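Local coordinates for cytolethal distending toxin protein C (Haemophilus ducreyi, PDB 1SR4), which serves as a lectin-like beta-trefoil subunit of a tripartite bacterial genotoxin, and may bind carbohydrate, at residues N40-S43 with T44-E47; K58-G62 with G63-Q67; K88-D91 with H92-N96; T137-L140 with A141-W144. One frame throughout, in Å; residues are numbered along the deposited sequence.

Interaction 1 of 4, residues N40-S43 with T44-E47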
loop_
_atom_site.group_PDB
_atom_site.type_symbol
_atom_site.label_atom_id
_atom_site.label_comp_id
_atom_site.label_asym_id
_atom_site.label_seq_id
_atom_site.Cartn_x
_atom_site.Cartn_y
_atom_site.Cartn_z
ATOM N N ASN C 40 -14.282 -21.262 -13.303
ATOM C CA ASN C 40 -12.860 -21.430 -12.974
ATOM C C ASN C 40 -12.444 -20.068 -12.414
ATOM O O ASN C 40 -12.781 -19.037 -12.995
ATOM C CB ASN C 40 -12.053 -21.737 -14.228
ATOM C CG ASN C 40 -10.574 -21.898 -13.943
ATOM O OD1 ASN C 40 -10.005 -21.169 -13.129
ATOM N ND2 ASN C 40 -9.937 -22.847 -14.628
ATOM N N TYR C 41 -11.715 -20.042 -11.301
ATOM C CA TYR C 41 -11.370 -18.752 -10.731
ATOM C C TYR C 41 -10.509 -17.840 -11.615
ATOM O O TYR C 41 -10.605 -16.607 -11.515
ATOM C CB TYR C 41 -10.782 -18.925 -9.312
ATOM C CG TYR C 41 -9.407 -19.556 -9.173
ATOM C CD1 TYR C 41 -8.253 -18.780 -9.272
ATOM C CD2 TYR C 41 -9.264 -20.911 -8.847
ATOM C CE1 TYR C 41 -6.992 -19.321 -9.042
ATOM C CE2 TYR C 41 -8.001 -21.468 -8.616
ATOM C CZ TYR C 41 -6.872 -20.663 -8.712
ATOM O OH TYR C 41 -5.620 -21.178 -8.445
ATOM N N LEU C 42 -9.703 -18.416 -12.501
ATOM C CA LEU C 42 -8.879 -17.581 -13.373
ATOM C C LEU C 42 -9.720 -16.670 -14.274
ATOM O O LEU C 42 -9.196 -15.732 -14.874
ATOM C CB LEU C 42 -7.925 -18.435 -14.232
ATOM C CG LEU C 42 -6.749 -19.091 -13.493
ATOM C CD1 LEU C 42 -5.875 -19.821 -14.515
ATOM C CD2 LEU C 42 -5.918 -18.040 -12.729
ATOM N N SER C 43 -11.019 -16.944 -14.368
ATOM C CA SER C 43 -11.890 -16.111 -15.174
ATOM C C SER C 43 -12.109 -14.755 -14.499
ATOM O O SER C 43 -12.659 -13.839 -15.113
ATOM C CB SER C 43 -13.241 -16.794 -15.399
ATOM O OG SER C 43 -13.938 -16.961 -14.182
ATOM N N THR C 44 -11.688 -14.631 -13.237
ATOM C CA THR C 44 -11.847 -13.371 -12.505
ATOM C C THR C 44 -10.521 -12.635 -12.325
ATOM O O THR C 44 -10.481 -11.554 -11.716
ATOM C CB THR C 44 -12.443 -13.581 -11.094
ATOM O OG1 THR C 44 -11.523 -14.347 -10.303
ATOM C CG2 THR C 44 -13.785 -14.315 -11.164
ATOM N N HIS C 45 -9.444 -13.217 -12.862
ATOM C CA HIS C 45 -8.102 -12.633 -12.754
ATOM C C HIS C 45 -7.664 -11.839 -13.979
ATOM O O HIS C 45 -8.005 -12.184 -15.115
ATOM C CB HIS C 45 -7.034 -13.722 -12.545
ATOM C CG HIS C 45 -7.111 -14.421 -11.224
ATOM N ND1 HIS C 45 -6.011 -15.006 -10.636
ATOM C CD2 HIS C 45 -8.153 -14.658 -10.392
ATOM C CE1 HIS C 45 -6.371 -15.577 -9.499
ATOM N NE2 HIS C 45 -7.665 -15.382 -9.327
ATOM N N TRP C 46 -6.883 -10.793 -13.718
ATOM C CA TRP C 46 -6.302 -9.934 -14.744
ATOM C C TRP C 46 -4.912 -9.557 -14.284
ATOM O O TRP C 46 -4.641 -9.490 -13.074
ATOM C CB TRP C 46 -7.082 -8.630 -14.911
ATOM C CG TRP C 46 -8.515 -8.820 -15.263
ATOM C CD1 TRP C 46 -9.573 -8.865 -14.406
ATOM C CD2 TRP C 46 -9.052 -8.979 -16.579
ATOM N NE1 TRP C 46 -10.743 -9.038 -15.113
ATOM C CE2 TRP C 46 -10.447 -9.108 -16.449
ATOM C CE3 TRP C 46 -8.485 -9.016 -17.857
ATOM C CZ2 TRP C 46 -11.292 -9.279 -17.553
ATOM C CZ3 TRP C 46 -9.314 -9.178 -18.946
ATOM C CH2 TRP C 46 -10.707 -9.306 -18.790
ATOM N N GLU C 47 -4.036 -9.318 -15.251
ATOM C CA GLU C 47 -2.687 -8.859 -14.973
ATOM C C GLU C 47 -2.757 -7.373 -15.285
ATOM O O GLU C 47 -3.269 -6.971 -16.340
ATOM C CB GLU C 47 -1.674 -9.540 -15.894
ATOM C CG GLU C 47 -1.627 -11.050 -15.682
ATOM C CD GLU C 47 -0.724 -11.755 -16.672
ATOM O OE1 GLU C 47 -0.470 -11.184 -17.760
ATOM O OE2 GLU C 47 -0.287 -12.885 -16.367
HETATM O O HOH W 1 -7.185 -14.293 -16.468
#
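The short 3-10 turn that leads into strand 46-50 is bound together by Thr-44, which grips the carbonyl of Tyr-41 twice. Thr-44 OG1 donates to Tyr-41 O over 2.7 Å, lying in the carbonyl plane, while Thr-44 N reaches the same oxygen at 2.8 Å from above that plane. The hydroxyl can fold back in this way because OG1 sits between the backbone N and the carbonyl carbon (chi1 64°). One step on, His-45 N makes a weak bond to Leu-42 O at 3.2 Å, and a water donating to Leu-42 O and His-45 O bridges the same pair. The beginning of the turn is fixed by an Asx turn, in which Asn-40 OD1 accepts from Leu-42 N; Ser-43 OG, donating to Asn-40 O at 2.7 Å almost in line with the C=O bond, adds a second tie. In the beta-trefoil of this subunit, the turn closes the long loop between strands 19-24 and 46-50. The His-45 ring is packed from two directions. Leu-42 CD2 lies over one face as a CH-pi contact, 4.1 Å from the ring centroid, and Tyr-41 presents an edge, its CD1 being 3.4 Å from His-45 NE2. The two aromatic planes are inclined at 49°. Both nitrogens of the buried imidazole have hydrogen-bond partners elsewhere in the chain, NE2 with Phe-150 O in the C-terminal loop and ND1 with Arg-19 NH1 of strand 19-24.

Interaction 2 of 4, residues K58-G62 with G63-Q67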
loop_
_atom_site.group_PDB
_atom_site.type_symbol
_atom_site.label_atom_id
_atom_site.label_comp_id
_atom_site.label_asym_id
_atom_site.label_seq_id
_atom_site.Cartn_x
_atom_site.Cartn_y
_atom_site.Cartn_z
ATOM N N LYS C 58 -3.807 13.566 -24.759
ATOM C CA LYS C 58 -4.729 14.691 -24.676
ATOM C C LYS C 58 -5.863 14.531 -23.666
ATOM O O LYS C 58 -6.221 15.489 -22.993
ATOM C CB LYS C 58 -5.291 15.034 -26.061
ATOM C CG LYS C 58 -6.509 14.241 -26.511
ATOM C CD LYS C 58 -7.292 15.040 -27.563
ATOM C CE LYS C 58 -8.605 14.361 -27.958
ATOM N NZ LYS C 58 -8.396 13.055 -28.650
ATOM N N LEU C 59 -6.409 13.326 -23.535
ATOM C CA LEU C 59 -7.497 13.097 -22.588
ATOM C C LEU C 59 -7.087 12.288 -21.356
ATOM O O LEU C 59 -7.948 11.800 -20.622
ATOM C CB LEU C 59 -8.657 12.392 -23.303
ATOM C CG LEU C 59 -9.184 13.140 -24.540
ATOM C CD1 LEU C 59 -10.284 12.335 -25.221
ATOM C CD2 LEU C 59 -9.706 14.511 -24.117
ATOM N N ARG C 60 -5.784 12.156 -21.116
ATOM C CA ARG C 60 -5.320 11.362 -19.976
ATOM C C ARG C 60 -5.791 11.931 -18.642
ATOM O O ARG C 60 -5.934 11.204 -17.666
ATOM C CB ARG C 60 -3.795 11.200 -19.998
ATOM C CG ARG C 60 -3.247 10.289 -18.885
ATOM C CD ARG C 60 -1.830 9.838 -19.206
ATOM N NE ARG C 60 -0.878 10.949 -19.239
ATOM C CZ ARG C 60 -0.442 11.576 -18.154
ATOM N NH1 ARG C 60 -0.885 11.200 -16.955
ATOM N NH2 ARG C 60 0.454 12.557 -18.257
ATOM N N ASP C 61 -6.003 13.236 -18.589
ATOM C CA ASP C 61 -6.552 13.838 -17.381
ATOM C C ASP C 61 -5.741 13.452 -16.139
ATOM O O ASP C 61 -6.299 13.229 -15.059
ATOM C CB ASP C 61 -8.014 13.365 -17.265
ATOM C CG ASP C 61 -8.855 14.195 -16.296
ATOM O OD1 ASP C 61 -8.466 15.331 -15.969
ATOM O OD2 ASP C 61 -9.933 13.708 -15.877
ATOM N N GLY C 62 -4.423 13.369 -16.299
ATOM C CA GLY C 62 -3.563 13.031 -15.177
ATOM C C GLY C 62 -3.679 11.631 -14.582
ATOM O O GLY C 62 -3.129 11.375 -13.515
ATOM N N GLY C 63 -4.380 10.720 -15.252
ATOM C CA GLY C 63 -4.489 9.365 -14.732
ATOM C C GLY C 63 -3.350 8.489 -15.240
ATOM O O GLY C 63 -2.396 8.998 -15.844
ATOM N N THR C 64 -3.448 7.183 -14.999
ATOM C CA THR C 64 -2.418 6.234 -15.429
ATOM C C THR C 64 -2.983 5.281 -16.478
ATOM O O THR C 64 -3.953 4.573 -16.222
ATOM C CB THR C 64 -1.917 5.388 -14.239
ATOM O OG1 THR C 64 -1.370 6.256 -13.240
ATOM C CG2 THR C 64 -0.864 4.370 -14.704
ATOM N N LEU C 65 -2.365 5.245 -17.650
ATOM C CA LEU C 65 -2.854 4.381 -18.720
ATOM C C LEU C 65 -2.449 2.934 -18.482
ATOM O O LEU C 65 -1.290 2.646 -18.188
ATOM C CB LEU C 65 -2.333 4.884 -20.080
ATOM C CG LEU C 65 -2.726 6.337 -20.395
ATOM C CD1 LEU C 65 -2.304 6.673 -21.820
ATOM C CD2 LEU C 65 -4.237 6.539 -20.242
ATOM N N VAL C 66 -3.418 2.028 -18.588
ATOM C CA VAL C 66 -3.168 0.609 -18.372
ATOM C C VAL C 66 -4.010 -0.273 -19.284
ATOM O O VAL C 66 -4.836 0.197 -20.066
ATOM C CB VAL C 66 -3.512 0.164 -16.909
ATOM C CG1 VAL C 66 -2.774 1.035 -15.884
ATOM C CG2 VAL C 66 -5.031 0.230 -16.684
ATOM N N GLN C 67 -3.766 -1.571 -19.174
ATOM C CA GLN C 67 -4.546 -2.563 -19.888
ATOM C C GLN C 67 -4.766 -3.647 -18.841
ATOM O O GLN C 67 -3.951 -3.809 -17.937
ATOM C CB GLN C 67 -3.777 -3.144 -21.076
ATOM C CG GLN C 67 -3.545 -2.171 -22.227
ATOM C CD GLN C 67 -2.720 -2.807 -23.332
ATOM O OE1 GLN C 67 -1.608 -3.264 -23.089
ATOM N NE2 GLN C 67 -3.268 -2.848 -24.548
#
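Arg-60 to Gly-63 form a type I' beta turn, after which the chain runs straight into strand 64-69. Its closing bond, from Gly-63 N to Arg-60 O, is 2.9 Å long and nearly straight at 170°. Both central residues, Asp-61 and Gly-62, have positive phi, which suits a glycine at the second of them. Arg-60 then folds over the turn it begins. With CG anti to the backbone N (chi1 -176°) and the chain bent at chi3 (65°), the guanidinium comes back to the strand entrance, where Arg-60 NH1 donates to Gly-63 O at 2.9 Å. That oxygen lies at the guanidinium edge, close to its plane, and the donor in turn lies in the carbonyl plane. The aliphatic part of the arginine is used as well: Arg-60 CD packs against Leu-65 CG at 3.8 Å, the two side chains meeting at a slant, and Arg-60 CG approaches Leu-65 CD2 at 4.1 Å. Another N-H of the group, that of Arg-60 NE, forms a salt bridge with Glu-57 OE1. Asp-61 is turned elsewhere, to Lys-108 and Ser-132, while its backbone O accepts from Asn-206 of the CdtA chain; Arg-60 also packs on Ser-50 of the CdtB chain. Arg-60 thus accepts from Gly-63 N through its carbonyl and donates to Gly-63 O through NH1, gripping both polar atoms of the last turn residue. Paired with Glu-57, its charge is probably largely balanced, and the two anchors would limit rotation of the guanidinium.

Interaction 3 of 4, residues K88-D91 with H92-N96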
loop_
_atom_site.group_PDB
_atom_site.type_symbol
_atom_site.label_atom_id
_atom_site.label_comp_id
_atom_site.label_asym_id
_atom_site.label_seq_id
_atom_site.Cartn_x
_atom_site.Cartn_y
_atom_site.Cartn_z
ATOM N N LYS C 88 -3.185 -5.693 -28.754
ATOM C CA LYS C 88 -2.652 -4.717 -29.711
ATOM C C LYS C 88 -3.692 -3.688 -30.184
ATOM O O LYS C 88 -3.331 -2.642 -30.737
ATOM C CB LYS C 88 -2.062 -5.433 -30.934
ATOM C CG LYS C 88 -0.689 -6.088 -30.708
ATOM C CD LYS C 88 -0.745 -7.365 -29.844
ATOM C CE LYS C 88 -0.495 -7.085 -28.357
ATOM N NZ LYS C 88 -0.263 -8.329 -27.545
ATOM N N ASP C 89 -4.975 -3.980 -29.994
ATOM C CA ASP C 89 -6.027 -3.030 -30.389
ATOM C C ASP C 89 -6.160 -2.031 -29.239
ATOM O O ASP C 89 -7.131 -2.048 -28.475
ATOM C CB ASP C 89 -7.356 -3.762 -30.617
ATOM C CG ASP C 89 -8.481 -2.824 -31.020
ATOM O OD1 ASP C 89 -8.223 -1.613 -31.139
ATOM O OD2 ASP C 89 -9.629 -3.294 -31.207
ATOM N N THR C 90 -5.166 -1.163 -29.126
ATOM C CA THR C 90 -5.109 -0.195 -28.047
ATOM C C THR C 90 -6.314 0.733 -27.902
ATOM O O THR C 90 -6.662 1.105 -26.776
ATOM C CB THR C 90 -3.797 0.632 -28.129
ATOM O OG1 THR C 90 -3.745 1.357 -29.364
ATOM C CG2 THR C 90 -2.598 -0.291 -28.060
ATOM N N ASP C 91 -6.961 1.095 -29.016
ATOM C CA ASP C 91 -8.136 1.970 -28.950
ATOM C C ASP C 91 -9.240 1.350 -28.088
ATOM O O ASP C 91 -10.038 2.065 -27.481
ATOM C CB ASP C 91 -8.706 2.235 -30.344
ATOM C CG ASP C 91 -7.922 3.282 -31.123
ATOM O OD1 ASP C 91 -6.868 3.763 -30.641
ATOM O OD2 ASP C 91 -8.379 3.623 -32.237
ATOM N N HIS C 92 -9.305 0.025 -28.045
ATOM C CA HIS C 92 -10.336 -0.638 -27.245
ATOM C C HIS C 92 -9.828 -1.277 -25.969
ATOM O O HIS C 92 -10.625 -1.706 -25.148
ATOM C CB HIS C 92 -11.029 -1.724 -28.062
ATOM C CG HIS C 92 -11.805 -1.196 -29.229
ATOM N ND1 HIS C 92 -13.014 -0.548 -29.087
ATOM C CD2 HIS C 92 -11.519 -1.177 -30.552
ATOM C CE1 HIS C 92 -13.437 -0.149 -30.274
ATOM N NE2 HIS C 92 -12.547 -0.516 -31.180
ATOM N N THR C 93 -8.516 -1.339 -25.787
ATOM C CA THR C 93 -7.985 -2.019 -24.610
ATOM C C THR C 93 -7.244 -1.166 -23.608
ATOM O O THR C 93 -6.984 -1.628 -22.493
ATOM C CB THR C 93 -7.048 -3.162 -25.024
ATOM O OG1 THR C 93 -5.935 -2.627 -25.743
ATOM C CG2 THR C 93 -7.791 -4.144 -25.935
ATOM N N VAL C 94 -6.899 0.063 -23.984
ATOM C CA VAL C 94 -6.175 0.923 -23.060
ATOM C C VAL C 94 -7.146 1.752 -22.230
ATOM O O VAL C 94 -7.981 2.495 -22.764
ATOM C CB VAL C 94 -5.193 1.843 -23.792
ATOM C CG1 VAL C 94 -4.513 2.802 -22.793
ATOM C CG2 VAL C 94 -4.124 0.988 -24.505
ATOM N N PHE C 95 -7.045 1.594 -20.917
ATOM C CA PHE C 95 -7.913 2.324 -20.007
ATOM C C PHE C 95 -7.089 3.255 -19.137
ATOM O O PHE C 95 -5.862 3.236 -19.190
ATOM C CB PHE C 95 -8.782 1.348 -19.211
ATOM C CG PHE C 95 -9.837 0.702 -20.060
ATOM C CD1 PHE C 95 -11.057 1.348 -20.298
ATOM C CD2 PHE C 95 -9.570 -0.484 -20.736
ATOM C CE1 PHE C 95 -11.987 0.830 -21.199
ATOM C CE2 PHE C 95 -10.495 -1.016 -21.645
ATOM C CZ PHE C 95 -11.710 -0.349 -21.877
ATOM N N ASN C 96 -7.770 4.044 -18.319
ATOM C CA ASN C 96 -7.116 5.097 -17.558
ATOM C C ASN C 96 -7.535 5.146 -16.083
ATOM O O ASN C 96 -8.674 5.481 -15.781
ATOM C CB ASN C 96 -7.481 6.388 -18.308
ATOM C CG ASN C 96 -6.865 7.636 -17.730
ATOM O OD1 ASN C 96 -5.962 7.587 -16.899
ATOM N ND2 ASN C 96 -7.351 8.783 -18.194
HETATM O O HOH W 2 -9.185 3.514 -25.142
#
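Asp-89, the N-cap residue of the one-turn helix 90-93, meets Thr-93 through its backbone carbonyl and His-92 through both carbonyl and carboxylate. Among the hydrogen bonds, Thr-93 OG1 donates to Asp-89 O at 3.0 Å and His-92 N to the same oxygen, also at 3.0 Å, the two arriving from opposite faces of the carbonyl plane. Thr-93 N adds a weak third bond to it. The hydroxyl is turned back along the helix because OG1 lies between its backbone N and carbonyl carbon (chi1 62°); it also accepts from Gln-67 NE2, which links the helix to strand 64-69. Further along, Val-94 N bonds to Thr-90 O at 3.0 Å, completing the turn as the chain leaves helical geometry. A water donates to both Asp-91 O and Val-94 O, spanning the helix exit. Polar contact without a bond comes from the Asp-89 carboxylate: OD2 lies 2.9 Å from His-92 CD2, at the edge of the imidazole and near its plane, with the carboxylate and ring planes 82° apart. So short an approach to a carbon leaves the orientation of the ring doubtful. Apolar contact is slight: the Thr-90 and Val-94 side chains run alongside each other in the same direction, Thr-90 CB being 3.7 Å from Val-94 CG2. Thr-90 OG1 and Asp-91 OD1 both bond to Tyr-56 OH, tying the helix to the loop before strand 64-69. The whole is a one-turn helix with Asp-89 at its N-cap position, connecting strands 84-86 and 95-99 of the beta-trefoil.

Interaction 4 of 4, residues T137-L140 with A141-W144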
loop_
_atom_site.group_PDB
_atom_site.type_symbol
_atom_site.label_atom_id
_atom_site.label_comp_id
_atom_site.label_asym_id
_atom_site.label_seq_id
_atom_site.Cartn_x
_atom_site.Cartn_y
_atom_site.Cartn_z
ATOM N N THR C 137 -17.010 14.709 -7.348
ATOM C CA THR C 137 -17.426 13.589 -6.508
ATOM C C THR C 137 -18.307 12.623 -7.280
ATOM O O THR C 137 -19.129 13.041 -8.097
ATOM C CB THR C 137 -18.180 14.108 -5.304
ATOM O OG1 THR C 137 -19.311 14.874 -5.756
ATOM C CG2 THR C 137 -17.270 15.006 -4.486
ATOM N N PHE C 138 -18.171 11.335 -6.967
ATOM C CA PHE C 138 -18.869 10.289 -7.698
ATOM C C PHE C 138 -19.476 9.192 -6.819
ATOM O O PHE C 138 -18.902 8.814 -5.798
ATOM C CB PHE C 138 -17.865 9.648 -8.673
ATOM C CG PHE C 138 -17.331 10.605 -9.715
ATOM C CD1 PHE C 138 -18.001 10.783 -10.926
ATOM C CD2 PHE C 138 -16.167 11.327 -9.484
ATOM C CE1 PHE C 138 -17.512 11.667 -11.896
ATOM C CE2 PHE C 138 -15.669 12.219 -10.449
ATOM C CZ PHE C 138 -16.339 12.386 -11.653
ATOM N N SER C 139 -20.636 8.685 -7.235
ATOM C CA SER C 139 -21.308 7.603 -6.521
ATOM C C SER C 139 -20.543 6.297 -6.800
ATOM O O SER C 139 -19.676 6.251 -7.682
ATOM C CB SER C 139 -22.737 7.451 -7.020
ATOM O OG SER C 139 -22.707 6.932 -8.332
ATOM N N LEU C 140 -20.878 5.242 -6.065
ATOM C CA LEU C 140 -20.232 3.938 -6.231
ATOM C C LEU C 140 -20.362 3.356 -7.638
ATOM O O LEU C 140 -19.558 2.525 -8.045
ATOM C CB LEU C 140 -20.800 2.935 -5.213
ATOM C CG LEU C 140 -20.560 3.284 -3.736
ATOM C CD1 LEU C 140 -21.451 2.422 -2.827
ATOM C CD2 LEU C 140 -19.082 3.041 -3.404
ATOM N N ALA C 141 -21.367 3.785 -8.386
ATOM C CA ALA C 141 -21.552 3.266 -9.744
ATOM C C ALA C 141 -20.337 3.547 -10.634
ATOM O O ALA C 141 -20.078 2.821 -11.590
ATOM C CB ALA C 141 -22.838 3.869 -10.373
ATOM N N TYR C 142 -19.583 4.592 -10.291
ATOM C CA TYR C 142 -18.394 5.002 -11.040
ATOM C C TYR C 142 -17.107 4.482 -10.439
ATOM O O TYR C 142 -16.044 4.684 -11.011
ATOM C CB TYR C 142 -18.271 6.530 -11.033
ATOM C CG TYR C 142 -19.326 7.245 -11.814
ATOM C CD1 TYR C 142 -19.048 7.754 -13.075
ATOM C CD2 TYR C 142 -20.610 7.375 -11.310
ATOM C CE1 TYR C 142 -20.033 8.379 -13.833
ATOM C CE2 TYR C 142 -21.606 7.997 -12.049
ATOM C CZ TYR C 142 -21.309 8.496 -13.309
ATOM O OH TYR C 142 -22.287 9.111 -14.043
ATOM N N GLN C 143 -17.213 3.835 -9.281
ATOM C CA GLN C 143 -16.054 3.371 -8.534
ATOM C C GLN C 143 -15.679 1.921 -8.692
ATOM O O GLN C 143 -16.535 1.046 -8.704
ATOM C CB GLN C 143 -16.276 3.661 -7.056
ATOM C CG GLN C 143 -16.572 5.134 -6.732
ATOM C CD GLN C 143 -16.728 5.328 -5.243
ATOM O OE1 GLN C 143 -16.023 4.692 -4.454
ATOM N NE2 GLN C 143 -17.635 6.215 -4.842
ATOM N N TRP C 144 -14.375 1.686 -8.755
ATOM C CA TRP C 144 -13.818 0.360 -8.932
ATOM C C TRP C 144 -12.747 0.014 -7.904
ATOM O O TRP C 144 -11.954 0.867 -7.500
ATOM C CB TRP C 144 -13.220 0.278 -10.336
ATOM C CG TRP C 144 -14.291 0.475 -11.356
ATOM C CD1 TRP C 144 -14.763 1.661 -11.845
ATOM C CD2 TRP C 144 -15.144 -0.543 -11.874
ATOM N NE1 TRP C 144 -15.875 1.438 -12.631
ATOM C CE2 TRP C 144 -16.130 0.094 -12.663
ATOM C CE3 TRP C 144 -15.175 -1.937 -11.739
ATOM C CZ2 TRP C 144 -17.144 -0.621 -13.319
ATOM C CZ3 TRP C 144 -16.183 -2.648 -12.386
ATOM C CH2 TRP C 144 -17.153 -1.988 -13.165
#
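Phe-138 and Tyr-142 cross at about a right angle as side chains, with their ring planes inclined by 47° and centroids 5.4 Å apart. Phe-138 CD1 rests over one face of the tyrosine, displaced toward its rim and 3.9 Å from Tyr-142 CD1. The tyrosine edge is met by Ser-139, whose OG lies near the ring plane at 3.7 Å from Tyr-142 CD2. Gln-143 reaches back to strand 137-138. Its CG is anti to the carbonyl carbon (chi1 -56°) and the chain is extended beyond, which carries Gln-143 NE2 to Phe-138 O at 3.0 Å, a bond made from above the carbonyl plane. NE2 also makes a weak hydrogen bond to Ser-139 O, and it donates to Leu-200 O of the CdtA chain as well. Leu-140 CD2 meets the oxygen end of that amide, 3.6 Å from Gln-143 OE1, the two side chains crossing at a slant. The backbone that carries them turns in 3-10 fashion: Tyr-142 N bonds to Ser-139 O at 3.1 Å and Gln-143 N to Leu-140 O at 3.0 Å. Thr-137 and Phe-138 pair with an antiparallel strand of the CdtA chain, which continues the sheet across the interface. The arrangement is a 3-10 connection between strands 137-138 and 144-147 of the beta-trefoil, at the seam where two CDT subunits join edge to edge.

Overall arrangement
The four contacts come in series along the chain, all within the CdtA/C trefoil domain, and each marks the entry to a strand of its six-stranded sheet: 46-50 for interaction 1, 64-69 for interaction 2, 95-99 for interaction 3 and 144-147 for interaction 4. Interactions 2 and 3 are neighbours, their centres 11 Å apart; strands 64-69 and 95-99 pair there, with Val-66 O 2.7 Å from Phe-95 N, a probable hydrogen bond. Interactions 1 and 2 sit on opposite sides of the chain's centre, 24 Å apart between centres. Interactions 2 and 4 reach the CdtA chain, interaction 2 the CdtB chain too, whereas interactions 1 and 3 touch no other subunit.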